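Local structure of putative capsid protein of prophage (Escherichia coli CFT073, 3BQW) at residues A[27-33]-A[240-244]; A[39-43]-A[309-313]; A[169-174]-A[345-351]. The protein is probably a major capsid protein encoded by a prophage, one of the subunits that build the shell of the virus particle. All blocks are in the same frame, centred on the assembly; numbering follows the deposited sequence.

Interaction 1. Residues A[27-33]-A[240-244]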
ATOM      1  N   PHE A  27       4.535   9.626   5.029  1.00 33.66           N
ATOM      2  CA  PHE A  27       3.636   8.551   5.451  1.00 32.34           C
ATOM      3  C   PHE A  27       3.161   7.716   4.276  1.00 30.54           C
ATOM      4  O   PHE A  27       3.129   8.180   3.148  1.00 30.71           O
ATOM      5  CB  PHE A  27       2.414   9.116   6.184  1.00 33.00           C
ATOM      6  CG  PHE A  27       2.761  10.092   7.271  1.00 33.42           C
ATOM      7  CD1 PHE A  27       3.642   9.738   8.273  1.00 35.33           C
ATOM      8  CD2 PHE A  27       2.191  11.351   7.299  1.00 34.20           C
ATOM      9  CE1 PHE A  27       3.980  10.640   9.284  1.00 35.21           C
ATOM     10  CE2 PHE A  27       2.516  12.255   8.305  1.00 35.48           C
ATOM     11  CZ  PHE A  27       3.416  11.891   9.299  1.00 34.86           C
ATOM     12  N   SER A  28       2.789   6.481   4.588  1.00 28.26           N
ATOM     13  CA  SER A  28       2.242   5.513   3.643  1.00 26.97           C
ATOM     14  C   SER A  28       0.978   4.875   4.226  1.00 25.45           C
ATOM     15  O   SER A  28       0.739   4.925   5.436  1.00 25.17           O
ATOM     16  CB  SER A  28       3.257   4.395   3.372  1.00 26.56           C
ATOM     17  OG  SER A  28       4.384   4.905   2.709  1.00 27.46           O
ATOM     18  N   PRO A  29       0.151   4.280   3.365  1.00 23.80           N
ATOM     19  CA  PRO A  29      -1.056   3.625   3.831  1.00 23.33           C
ATOM     20  C   PRO A  29      -0.812   2.514   4.863  1.00 22.94           C
ATOM     21  O   PRO A  29       0.335   2.091   5.104  1.00 22.04           O
ATOM     22  CB  PRO A  29      -1.640   3.071   2.539  1.00 23.94           C
ATOM     23  CG  PRO A  29      -1.127   3.921   1.517  1.00 23.21           C
ATOM     24  CD  PRO A  29       0.241   4.251   1.905  1.00 23.54           C
ATOM     25  N   LEU A  30      -1.893   2.053   5.467  1.00 22.43           N
ATOM     26  CA  LEU A  30      -1.822   1.224   6.667  1.00 22.49           C
ATOM     27  C   LEU A  30      -1.079  -0.121   6.533  1.00 21.76           C
ATOM     28  O   LEU A  30      -0.219  -0.414   7.333  1.00 20.81           O
ATOM     29  CB  LEU A  30      -3.230   0.973   7.205  1.00 23.05           C
ATOM     30  CG  LEU A  30      -3.317   0.213   8.546  1.00 23.08           C
ATOM     31  CD1 LEU A  30      -2.783   1.044   9.654  1.00 21.27           C
ATOM     32  CD2 LEU A  30      -4.748  -0.281   8.811  1.00 24.60           C
ATOM     33  N   PHE A  31      -1.457  -0.954   5.567  1.00 22.48           N
ATOM     34  CA  PHE A  31      -0.829  -2.278   5.408  1.00 21.82           C
ATOM     35  C   PHE A  31       0.656  -2.142   5.096  1.00 22.29           C
ATOM     36  O   PHE A  31       1.483  -2.859   5.673  1.00 22.93           O
ATOM     37  CB  PHE A  31      -1.545  -3.107   4.361  1.00 21.52           C
ATOM     38  CG  PHE A  31      -2.801  -3.757   4.868  1.00 22.18           C
ATOM     39  CD1 PHE A  31      -3.938  -2.994   5.166  1.00 20.73           C
ATOM     40  CD2 PHE A  31      -2.850  -5.134   5.085  1.00 22.47           C
ATOM     41  CE1 PHE A  31      -5.119  -3.609   5.635  1.00 20.10           C
ATOM     42  CE2 PHE A  31      -4.029  -5.749   5.567  1.00 20.63           C
ATOM     43  CZ  PHE A  31      -5.159  -4.980   5.834  1.00 20.08           C
ATOM     44  N   THR A  32       0.994  -1.165   4.247  1.00 21.72           N
ATOM     45  CA  THR A  32       2.371  -0.852   3.974  1.00 21.66           C
ATOM     46  C   THR A  32       3.126  -0.491   5.264  1.00 21.95           C
ATOM     47  O   THR A  32       4.217  -1.038   5.554  1.00 21.01           O
ATOM     48  CB  THR A  32       2.487   0.266   2.974  1.00 21.95           C
ATOM     49  OG1 THR A  32       1.788  -0.106   1.769  1.00 20.13           O
ATOM     50  CG2 THR A  32       3.972   0.560   2.681  1.00 20.07           C
ATOM     51  N   THR A  33       2.522   0.379   6.056  1.00 21.61           N
ATOM     52  CA  THR A  33       3.133   0.830   7.279  1.00 21.86           C
ATOM     53  C   THR A  33       3.279  -0.272   8.340  1.00 22.10           C
ATOM     54  O   THR A  33       4.283  -0.335   9.029  1.00 22.62           O
ATOM     55  CB  THR A  33       2.345   2.018   7.835  1.00 21.86           C
ATOM     56  OG1 THR A  33       2.351   3.069   6.850  1.00 23.00           O
ATOM     57  CG2 THR A  33       2.981   2.536   9.145  1.00 22.35           C
ATOM     58  N   ALA A 240       0.826   3.612  14.210  1.00 36.49           N
ATOM     59  CA  ALA A 240       0.611   3.564  12.764  1.00 36.00           C
ATOM     60  C   ALA A 240      -0.659   4.288  12.278  1.00 35.27           C
ATOM     61  O   ALA A 240      -0.687   4.738  11.138  1.00 36.50           O
ATOM     62  CB  ALA A 240       0.607   2.129  12.276  1.00 35.94           C
ATOM     63  N   CYS A 241      -1.689   4.405  13.113  1.00 33.92           N
ATOM     64  CA  CYS A 241      -2.957   5.035  12.712  1.00 33.31           C
ATOM     65  C   CYS A 241      -3.023   6.556  12.843  1.00 33.76           C
ATOM     66  O   CYS A 241      -3.881   7.195  12.223  1.00 32.89           O
ATOM     67  CB  CYS A 241      -4.109   4.473  13.543  1.00 33.42           C
ATOM     68  SG  CYS A 241      -4.468   2.732  13.295  1.00 31.26           S
ATOM     69  N   LYS A 242      -2.155   7.132  13.677  1.00 34.72           N
ATOM     70  CA  LYS A 242      -2.234   8.562  14.011  1.00 35.34           C
ATOM     71  C   LYS A 242      -2.127   9.466  12.775  1.00 34.17           C
ATOM     72  O   LYS A 242      -2.761  10.517  12.732  1.00 33.88           O
ATOM     73  CB  LYS A 242      -1.191   8.938  15.081  1.00 35.72           C
ATOM     74  CG  LYS A 242      -1.551   8.355  16.492  1.00 38.73           C
ATOM     75  CD  LYS A 242      -0.712   8.933  17.658  1.00 38.85           C
ATOM     76  CE  LYS A 242      -1.359  10.197  18.272  1.00 42.67           C
ATOM     77  NZ  LYS A 242      -0.366  11.165  18.892  1.00 42.61           N
ATOM     78  N   ASN A 243      -1.391   9.038  11.753  1.00 32.93           N
ATOM     79  CA  ASN A 243      -1.279   9.821  10.524  1.00 32.85           C
ATOM     80  C   ASN A 243      -2.187   9.411   9.372  1.00 32.13           C
ATOM     81  O   ASN A 243      -2.099   9.992   8.293  1.00 31.96           O
ATOM     82  CB  ASN A 243       0.173   9.855  10.104  1.00 33.38           C
ATOM     83  CG  ASN A 243       1.051  10.479  11.190  1.00 35.25           C
ATOM     84  OD1 ASN A 243       0.900  11.658  11.533  1.00 36.18           O
ATOM     85  ND2 ASN A 243       1.904   9.664  11.790  1.00 38.76           N
ATOM     86  N   LEU A 244      -3.119   8.497   9.640  1.00 31.17           N
ATOM     87  CA  LEU A 244      -4.003   7.895   8.628  1.00 30.96           C
ATOM     88  C   LEU A 244      -5.492   8.081   8.989  1.00 31.04           C
ATOM     89  O   LEU A 244      -6.352   7.307   8.565  1.00 30.53           O
ATOM     90  CB  LEU A 244      -3.663   6.394   8.473  1.00 30.35           C
ATOM     91  CG  LEU A 244      -2.191   6.134   8.117  1.00 30.61           C
ATOM     92  CD1 LEU A 244      -1.822   4.663   8.144  1.00 28.80           C
ATOM     93  CD2 LEU A 244      -1.897   6.741   6.749  1.00 31.14           C
TER
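Pro-29 O is gripped from within its own segment, where Thr-33, the residue that meets Ala-240, binds it at the first turn of helix 30-35. Thr-33 N donates to Pro-29 O at 2.9 Å. Thr-33 OG1 lies between two carbonyls, 2.8 Å from Pro-29 O and equally close to Ser-28 O, and its single proton can serve one of them at a time. With OG1 turned back to the chain in this way, the methyl CG2 lies anti to the backbone N and reaches Ala-240 CB at 4.0 Å. Leu-244, which closes a type I turn starting at Cys-241, pushes its fork into the bend at 28-30: CD2 rests 3.5 Å from Ser-28 O, while CD1 packs on Leu-30 CD1 at 4.0 Å. Leu-30, its CG anti to the backbone N (chi1 -175°), also brings CD1 close to Ala-240 CB and Cys-241 SG, and continues inward onto Val-248, Ile-260 and Ile-208. At the outer end the amide of Asn-243 stacks on one face of the Phe-27 ring, the two planes only 10° apart. Asn-243 CB stands almost exactly on the ring normal, 3.6 Å from the centroid, as a CH-pi contact, and CG follows over the rim, 3.3 Å from Phe-27 CZ. Behind segment 27-33 lies helix 113-146, whose Lys-133 and Glu-137 bind Phe-27 O and Phe-31 N. The example illustrates a division of labour: several polar groups of 27-33 find partners within the segment or on the long helix, leaving methyl groups and one stacked amide to face segment 240-244, so that this join depends on shape and dispersion more than on directional bonds.

Interaction 2. Residues A[39-43]-A[309-313]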
ATOM      1  N   VAL A  39      12.450  -0.651   3.484  1.00 22.09           N
ATOM      2  CA  VAL A  39      12.722  -0.335   2.103  1.00 22.39           C
ATOM      3  C   VAL A  39      14.053  -0.939   1.706  1.00 22.59           C
ATOM      4  O   VAL A  39      14.998  -1.033   2.524  1.00 21.79           O
ATOM      5  CB  VAL A  39      12.716   1.203   1.838  1.00 23.17           C
ATOM      6  CG1 VAL A  39      13.369   1.545   0.461  1.00 22.96           C
ATOM      7  CG2 VAL A  39      11.280   1.763   1.945  1.00 21.56           C
ATOM      8  N   ALA A  40      14.097  -1.409   0.465  1.00 22.26           N
ATOM      9  CA  ALA A  40      15.332  -1.786  -0.161  1.00 22.80           C
ATOM     10  C   ALA A  40      15.262  -1.297  -1.598  1.00 23.20           C
ATOM     11  O   ALA A  40      14.287  -1.571  -2.305  1.00 23.10           O
ATOM     12  CB  ALA A  40      15.571  -3.316  -0.086  1.00 23.02           C
ATOM     13  N   THR A  41      16.289  -0.559  -2.020  1.00 23.88           N
ATOM     14  CA  THR A  41      16.386  -0.094  -3.396  1.00 24.16           C
ATOM     15  C   THR A  41      17.475  -0.898  -4.089  1.00 25.45           C
ATOM     16  O   THR A  41      18.573  -1.068  -3.545  1.00 26.24           O
ATOM     17  CB  THR A  41      16.681   1.418  -3.478  1.00 24.43           C
ATOM     18  OG1 THR A  41      17.845   1.738  -2.722  1.00 24.65           O
ATOM     19  CG2 THR A  41      15.500   2.239  -2.950  1.00 22.90           C
ATOM     20  N   PHE A  42      17.170  -1.407  -5.282  1.00 25.34           N
ATOM     21  CA  PHE A  42      18.104  -2.225  -6.023  1.00 25.25           C
ATOM     22  C   PHE A  42      18.745  -1.433  -7.161  1.00 25.26           C
ATOM     23  O   PHE A  42      18.140  -0.505  -7.698  1.00 25.64           O
ATOM     24  CB  PHE A  42      17.403  -3.507  -6.533  1.00 25.55           C
ATOM     25  CG  PHE A  42      17.026  -4.449  -5.428  1.00 24.87           C
ATOM     26  CD1 PHE A  42      17.792  -5.567  -5.163  1.00 26.48           C
ATOM     27  CD2 PHE A  42      15.948  -4.175  -4.600  1.00 24.48           C
ATOM     28  CE1 PHE A  42      17.466  -6.419  -4.112  1.00 26.10           C
ATOM     29  CE2 PHE A  42      15.624  -5.007  -3.541  1.00 23.97           C
ATOM     30  CZ  PHE A  42      16.383  -6.132  -3.299  1.00 26.02           C
ATOM     31  N   SER A  43      19.986  -1.801  -7.500  1.00 25.38           N
ATOM     32  CA  SER A  43      20.707  -1.219  -8.636  1.00 26.42           C
ATOM     33  C   SER A  43      20.524  -2.069  -9.882  1.00 25.46           C
ATOM     34  O   SER A  43      21.041  -1.755 -10.957  1.00 25.92           O
ATOM     35  CB  SER A  43      22.195  -1.118  -8.302  1.00 26.61           C
ATOM     36  OG  SER A  43      22.631  -2.380  -7.787  1.00 31.40           O
ATOM     37  N   THR A 309      19.928   5.541 -10.810  1.00 30.06           N
ATOM     38  CA  THR A 309      19.035   4.408 -11.005  1.00 29.34           C
ATOM     39  C   THR A 309      18.573   3.762  -9.687  1.00 28.94           C
ATOM     40  O   THR A 309      17.541   3.067  -9.638  1.00 27.84           O
ATOM     41  CB  THR A 309      19.713   3.331 -11.891  1.00 29.69           C
ATOM     42  OG1 THR A 309      20.796   2.713 -11.173  1.00 29.83           O
ATOM     43  CG2 THR A 309      20.246   3.950 -13.211  1.00 30.05           C
ATOM     44  N   GLN A 310      19.341   3.969  -8.625  1.00 28.74           N
ATOM     45  CA  GLN A 310      19.032   3.353  -7.358  1.00 29.06           C
ATOM     46  C   GLN A 310      18.226   4.335  -6.559  1.00 28.54           C
ATOM     47  O   GLN A 310      18.775   5.172  -5.866  1.00 29.22           O
ATOM     48  CB  GLN A 310      20.303   2.921  -6.631  1.00 29.67           C
ATOM     49  CG  GLN A 310      20.035   2.098  -5.396  1.00 31.94           C
ATOM     50  CD  GLN A 310      21.190   1.187  -4.999  1.00 34.82           C
ATOM     51  OE1 GLN A 310      22.358   1.556  -5.087  1.00 35.87           O
ATOM     52  NE2 GLN A 310      20.852  -0.021  -4.533  1.00 38.84           N
ATOM     53  N   ASN A 311      16.901   4.209  -6.657  1.00 27.93           N
ATOM     54  CA  ASN A 311      15.956   5.202  -6.147  1.00 26.61           C
ATOM     55  C   ASN A 311      14.552   4.634  -6.000  1.00 25.53           C
ATOM     56  O   ASN A 311      14.107   3.883  -6.865  1.00 24.76           O
ATOM     57  CB  ASN A 311      15.883   6.377  -7.142  1.00 27.11           C
ATOM     58  CG  ASN A 311      16.730   7.566  -6.722  1.00 27.47           C
ATOM     59  OD1 ASN A 311      16.653   8.015  -5.579  1.00 29.59           O
ATOM     60  ND2 ASN A 311      17.536   8.083  -7.648  1.00 24.58           N
ATOM     61  N   MET A 312      13.852   5.013  -4.927  1.00 24.72           N
ATOM     62  CA  MET A 312      12.426   4.719  -4.790  1.00 24.23           C
ATOM     63  C   MET A 312      11.664   5.420  -5.918  1.00 24.55           C
ATOM     64  O   MET A 312      10.876   4.807  -6.643  1.00 23.38           O
ATOM     65  CB  MET A 312      11.885   5.175  -3.440  1.00 24.36           C
ATOM     66  CG  MET A 312      12.536   4.520  -2.195  1.00 24.86           C
ATOM     67  SD  MET A 312      11.692   5.002  -0.671  1.00 22.68           S
ATOM     68  CE  MET A 312      12.091   6.730  -0.640  1.00 30.33           C
ATOM     69  N   PHE A 313      11.960   6.707  -6.075  1.00 25.50           N
ATOM     70  CA  PHE A 313      11.273   7.606  -7.009  1.00 26.01           C
ATOM     71  C   PHE A 313      12.278   8.379  -7.816  1.00 26.10           C
ATOM     72  O   PHE A 313      13.348   8.729  -7.320  1.00 27.33           O
ATOM     73  CB  PHE A 313      10.399   8.623  -6.253  1.00 26.74           C
ATOM     74  CG  PHE A 313       9.532   8.001  -5.204  1.00 26.95           C
ATOM     75  CD1 PHE A 313       8.545   7.083  -5.562  1.00 26.61           C
ATOM     76  CD2 PHE A 313       9.699   8.330  -3.863  1.00 27.30           C
ATOM     77  CE1 PHE A 313       7.736   6.482  -4.592  1.00 27.46           C
ATOM     78  CE2 PHE A 313       8.906   7.744  -2.885  1.00 27.56           C
ATOM     79  CZ  PHE A 313       7.924   6.816  -3.241  1.00 27.23           C
TER
HETATM   80  O   HOH W   1      16.181   1.325  -6.880  1.00 22.71           O
HETATM   81  O   HOH W   2      20.780   0.400 -12.343  1.00 34.62           O
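Thr-309 and Ser-43 meet through a water, which donates to Ser-43 O at 2.6 Å and is hydrogen-bonded to Thr-309 OG1 at the same distance. Next comes Gln-310, whose CA lies close to that of Ser-43 and whose side chain makes the direct polar link. Its CG stands anti to the backbone N (chi1 -172°), and the chain runs on extended across Thr-41, with CG 3.5 Å from Thr-41 OG1. From there Gln-310 NE2 donates to Thr-41 O at 2.7 Å. The acceptor lies near the amide plane of the glutamine, but the donor approaches from above the carbonyl plane, 51° out of it, so the bond is short without following a lone pair. The bond from CA to CB of Asn-311 points away from 39-43, and its ND2 is held by Ala-308 O; the backbone faces the strand, and a second water accepts from Asn-311 N at 3.0 Å and can donate to Phe-42 O, though other acceptors compete for its protons. Met-312 then changes the chemistry. Its CG packs against Thr-41 CG2 at 3.8 Å, and SD lies 4.0 Å from Val-39 CG1, the two side chains crossing at about a right angle; Tyr-295 of strand 292-295 touches both Met-312 and Val-39. The two segments run in nearly opposite directions, yet the bonds joining them are those of a side chain and waters, while strand 38-41 pairs in parallel with 292-295, and Phe-42 packs on Leu-52 and Ala-294. As a case of how a loop can be fastened beside a strand at the surface, the contact suggests a partly hydrated join: one amide takes a strand carbonyl, water spans the wider gaps, and the Met-312 side chain supplies the apolar end against Thr-41 and Val-39.

Interaction 3. Residues A[169-174]-A[345-351]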
ATOM      1  N   ASN A 169      -5.258 -20.395   6.278  1.00 25.70           N
ATOM      2  CA  ASN A 169      -5.119 -18.985   6.717  1.00 25.76           C
ATOM      3  C   ASN A 169      -6.157 -18.047   6.104  1.00 25.06           C
ATOM      4  O   ASN A 169      -6.264 -16.900   6.507  1.00 24.93           O
ATOM      5  CB  ASN A 169      -3.719 -18.451   6.410  1.00 25.54           C
ATOM      6  CG  ASN A 169      -2.685 -18.957   7.370  1.00 27.47           C
ATOM      7  OD1 ASN A 169      -1.854 -18.183   7.864  1.00 30.73           O
ATOM      8  ND2 ASN A 169      -2.726 -20.248   7.661  1.00 27.29           N
ATOM      9  N   ILE A 170      -6.893 -18.536   5.111  1.00 25.27           N
ATOM     10  CA  ILE A 170      -7.920 -17.762   4.449  1.00 25.63           C
ATOM     11  C   ILE A 170      -9.215 -18.463   4.786  1.00 25.23           C
ATOM     12  O   ILE A 170      -9.457 -19.569   4.331  1.00 25.52           O
ATOM     13  CB  ILE A 170      -7.726 -17.698   2.911  1.00 25.69           C
ATOM     14  CG1 ILE A 170      -6.424 -17.009   2.542  1.00 26.28           C
ATOM     15  CG2 ILE A 170      -8.871 -16.929   2.221  1.00 25.63           C
ATOM     16  CD1 ILE A 170      -6.071 -17.192   1.034  1.00 26.62           C
ATOM     17  N   ILE A 171     -10.035 -17.811   5.599  1.00 24.72           N
ATOM     18  CA  ILE A 171     -11.178 -18.453   6.226  1.00 24.37           C
ATOM     19  C   ILE A 171     -12.450 -17.766   5.752  1.00 24.68           C
ATOM     20  O   ILE A 171     -12.488 -16.557   5.599  1.00 23.78           O
ATOM     21  CB  ILE A 171     -11.079 -18.341   7.770  1.00 24.07           C
ATOM     22  CG1 ILE A 171      -9.819 -19.067   8.299  1.00 24.79           C
ATOM     23  CG2 ILE A 171     -12.360 -18.834   8.439  1.00 23.89           C
ATOM     24  CD1 ILE A 171      -9.586 -18.945   9.846  1.00 23.55           C
ATOM     25  N   GLU A 172     -13.492 -18.538   5.511  1.00 25.24           N
ATOM     26  CA  GLU A 172     -14.795 -17.955   5.223  1.00 26.26           C
ATOM     27  C   GLU A 172     -15.804 -18.417   6.246  1.00 25.73           C
ATOM     28  O   GLU A 172     -15.931 -19.600   6.475  1.00 25.95           O
ATOM     29  CB  GLU A 172     -15.262 -18.348   3.830  1.00 26.60           C
ATOM     30  CG  GLU A 172     -14.407 -17.719   2.763  1.00 29.25           C
ATOM     31  CD  GLU A 172     -14.977 -17.893   1.364  1.00 33.72           C
ATOM     32  OE1 GLU A 172     -15.880 -18.739   1.186  1.00 36.79           O
ATOM     33  OE2 GLU A 172     -14.515 -17.178   0.442  1.00 37.24           O
ATOM     34  N   GLN A 173     -16.528 -17.483   6.853  1.00 26.00           N
ATOM     35  CA  GLN A 173     -17.585 -17.855   7.793  1.00 25.93           C
ATOM     36  C   GLN A 173     -18.658 -18.767   7.176  1.00 26.46           C
ATOM     37  O   GLN A 173     -19.218 -19.611   7.862  1.00 25.41           O
ATOM     38  CB  GLN A 173     -18.206 -16.629   8.444  1.00 25.76           C
ATOM     39  CG  GLN A 173     -17.314 -16.032   9.545  1.00 25.61           C
ATOM     40  CD  GLN A 173     -18.062 -15.113  10.503  1.00 25.22           C
ATOM     41  OE1 GLN A 173     -17.619 -14.858  11.635  1.00 26.98           O
ATOM     42  NE2 GLN A 173     -19.177 -14.608  10.060  1.00 19.38           N
ATOM     43  N   ALA A 174     -18.912 -18.615   5.882  1.00 27.33           N
ATOM     44  CA  ALA A 174     -19.880 -19.468   5.190  1.00 28.12           C
ATOM     45  C   ALA A 174     -19.516 -20.958   5.161  1.00 28.60           C
ATOM     46  O   ALA A 174     -20.382 -21.745   4.854  1.00 29.35           O
ATOM     47  CB  ALA A 174     -20.127 -18.961   3.761  1.00 28.12           C
ATOM     48  N   PHE A 345      -0.467 -14.260   8.785  1.00 24.57           N
ATOM     49  CA  PHE A 345      -1.663 -13.488   8.445  1.00 24.25           C
ATOM     50  C   PHE A 345      -2.833 -14.434   8.295  1.00 23.88           C
ATOM     51  O   PHE A 345      -2.712 -15.466   7.634  1.00 24.32           O
ATOM     52  CB  PHE A 345      -1.445 -12.766   7.123  1.00 24.88           C
ATOM     53  CG  PHE A 345      -0.375 -11.724   7.185  1.00 24.35           C
ATOM     54  CD1 PHE A 345      -0.623 -10.494   7.806  1.00 25.04           C
ATOM     55  CD2 PHE A 345       0.866 -11.958   6.645  1.00 24.49           C
ATOM     56  CE1 PHE A 345       0.337  -9.542   7.863  1.00 24.56           C
ATOM     57  CE2 PHE A 345       1.840 -11.001   6.706  1.00 25.35           C
ATOM     58  CZ  PHE A 345       1.579  -9.783   7.313  1.00 25.59           C
ATOM     59  N   VAL A 346      -3.946 -14.118   8.957  1.00 22.68           N
ATOM     60  CA  VAL A 346      -5.185 -14.846   8.788  1.00 21.10           C
ATOM     61  C   VAL A 346      -6.239 -13.847   8.298  1.00 20.59           C
ATOM     62  O   VAL A 346      -6.423 -12.796   8.887  1.00 20.34           O
ATOM     63  CB  VAL A 346      -5.630 -15.518  10.123  1.00 21.68           C
ATOM     64  CG1 VAL A 346      -6.996 -16.190   9.973  1.00 19.50           C
ATOM     65  CG2 VAL A 346      -4.538 -16.527  10.641  1.00 20.40           C
ATOM     66  N   THR A 347      -6.923 -14.173   7.213  1.00 20.43           N
ATOM     67  CA  THR A 347      -8.009 -13.326   6.684  1.00 20.27           C
ATOM     68  C   THR A 347      -9.361 -14.074   6.771  1.00 20.52           C
ATOM     69  O   THR A 347      -9.480 -15.245   6.387  1.00 19.92           O
ATOM     70  CB  THR A 347      -7.721 -12.885   5.230  1.00 20.23           C
ATOM     71  OG1 THR A 347      -6.470 -12.182   5.198  1.00 21.53           O
ATOM     72  CG2 THR A 347      -8.842 -11.990   4.654  1.00 18.62           C
ATOM     73  N   VAL A 348     -10.362 -13.380   7.290  1.00 20.69           N
ATOM     74  CA  VAL A 348     -11.680 -13.956   7.482  1.00 21.37           C
ATOM     75  C   VAL A 348     -12.733 -13.131   6.758  1.00 21.95           C
ATOM     76  O   VAL A 348     -12.790 -11.916   6.921  1.00 22.82           O
ATOM     77  CB  VAL A 348     -12.046 -14.120   8.969  1.00 21.16           C
ATOM     78  CG1 VAL A 348     -13.401 -14.940   9.142  1.00 19.30           C
ATOM     79  CG2 VAL A 348     -10.895 -14.776   9.726  1.00 19.92           C
ATOM     80  N   LYS A 349     -13.502 -13.803   5.899  1.00 22.39           N
ATOM     81  CA  LYS A 349     -14.681 -13.228   5.258  1.00 23.58           C
ATOM     82  C   LYS A 349     -15.884 -13.520   6.128  1.00 23.39           C
ATOM     83  O   LYS A 349     -16.273 -14.671   6.293  1.00 24.02           O
ATOM     84  CB  LYS A 349     -14.880 -13.832   3.877  1.00 23.68           C
ATOM     85  CG  LYS A 349     -15.913 -13.149   3.004  1.00 24.21           C
ATOM     86  CD  LYS A 349     -16.032 -13.871   1.672  1.00 25.56           C
ATOM     87  CE  LYS A 349     -17.300 -13.484   0.933  1.00 29.59           C
ATOM     88  NZ  LYS A 349     -17.166 -12.100   0.399  1.00 33.10           N
ATOM     89  N   ILE A 350     -16.462 -12.494   6.723  1.00 23.87           N
ATOM     90  CA  ILE A 350     -17.583 -12.719   7.597  1.00 24.34           C
ATOM     91  C   ILE A 350     -18.859 -12.852   6.757  1.00 25.00           C
ATOM     92  O   ILE A 350     -18.937 -12.426   5.617  1.00 25.12           O
ATOM     93  CB  ILE A 350     -17.747 -11.675   8.750  1.00 24.26           C
ATOM     94  CG1 ILE A 350     -18.239 -10.322   8.216  1.00 26.18           C
ATOM     95  CG2 ILE A 350     -16.434 -11.596   9.628  1.00 23.05           C
ATOM     96  CD1 ILE A 350     -18.934  -9.430   9.257  1.00 24.81           C
ATOM     97  N   ALA A 351     -19.834 -13.507   7.338  1.00 24.80           N
ATOM     98  CA  ALA A 351     -21.110 -13.687   6.696  1.00 25.78           C
ATOM     99  C   ALA A 351     -22.132 -13.801   7.800  1.00 25.12           C
ATOM    100  O   ALA A 351     -23.272 -14.026   7.472  1.00 27.81           O
ATOM    101  CB  ALA A 351     -21.104 -14.953   5.812  1.00 25.12           C
TER
HETATM  102  O   HOH W   3     -18.029 -16.295   4.409  1.00 19.78           O
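The amide of Gln-173 lies against Ile-350, with CD 3.8 Å from Ile-350 CA and the branched CB and CG2 close by. The two side chains run side by side, and Trp-179 adds a further neighbour to the glutamine. The carboxylate of Glu-172 is placed differently: OE2 lies alongside the aliphatic part of Lys-349, 3.8 Å from Lys-349 CD, whereas the amine of Lys-349 goes on to a salt bridge with Asp-280. A third flat group, the ring of Phe-345, leads away from segment 169-174 and meets Phe-35 edge-to-face. Between these side chains runs a regular parallel ladder. Thr-347 N donates to Asn-169 O at 2.9 Å, and Ile-171 N to Thr-347 O at 2.7 Å. Lys-349 N then binds Ile-171 O, the donor nitrogen lying 18° out of the plane of the Ile-171 carbonyl, and Gln-173 N binds Lys-349 O at 2.9 Å. A water donating to Lys-349 O at 3.0 Å gives that carbonyl a second donor and carries the link on to Ala-174 N. Ile-171 and Val-348 point to the same face of the sheet, where Tyr-196 of helix 190-198 touches both. Ile-171 CD1 reaches back to Val-346 CG1 at 3.8 Å, because CG1 of the isoleucine stands anti to its carbonyl carbon (chi1 -62°). Glu-172 and Lys-349 occupy the other face. Both N and O of Ile-171 address the residues flanking Val-348, the textbook pattern of parallel strands. The C-terminal strand 346-349 is thus an inner member of a mixed sheet, flanked by 170-172 in parallel and 281-285 antiparallel, both distant in sequence, which is consistent with the central sheet of the A domain in HK97-like capsid proteins.

The three contacts sample one putative capsid subunit from its middle to its margins. Interaction 1, centred about 9 Å from the centre of the chain, is partly buried, with Leu-30 and Cys-241 buried, and joins the start of a helix to a turn by apolar packing. Interaction 2, about 17 Å out, is a surface contact in which water and one amide do much of the work. Interaction 3, about 21 Å out, is partly buried and carries a backbone ladder. Helix 30-35 of interaction 1 leads directly into strand 38-41 of interaction 2, which belongs to a different sheet from the strands of interaction 3. Helix 113-146 touches residues of all three.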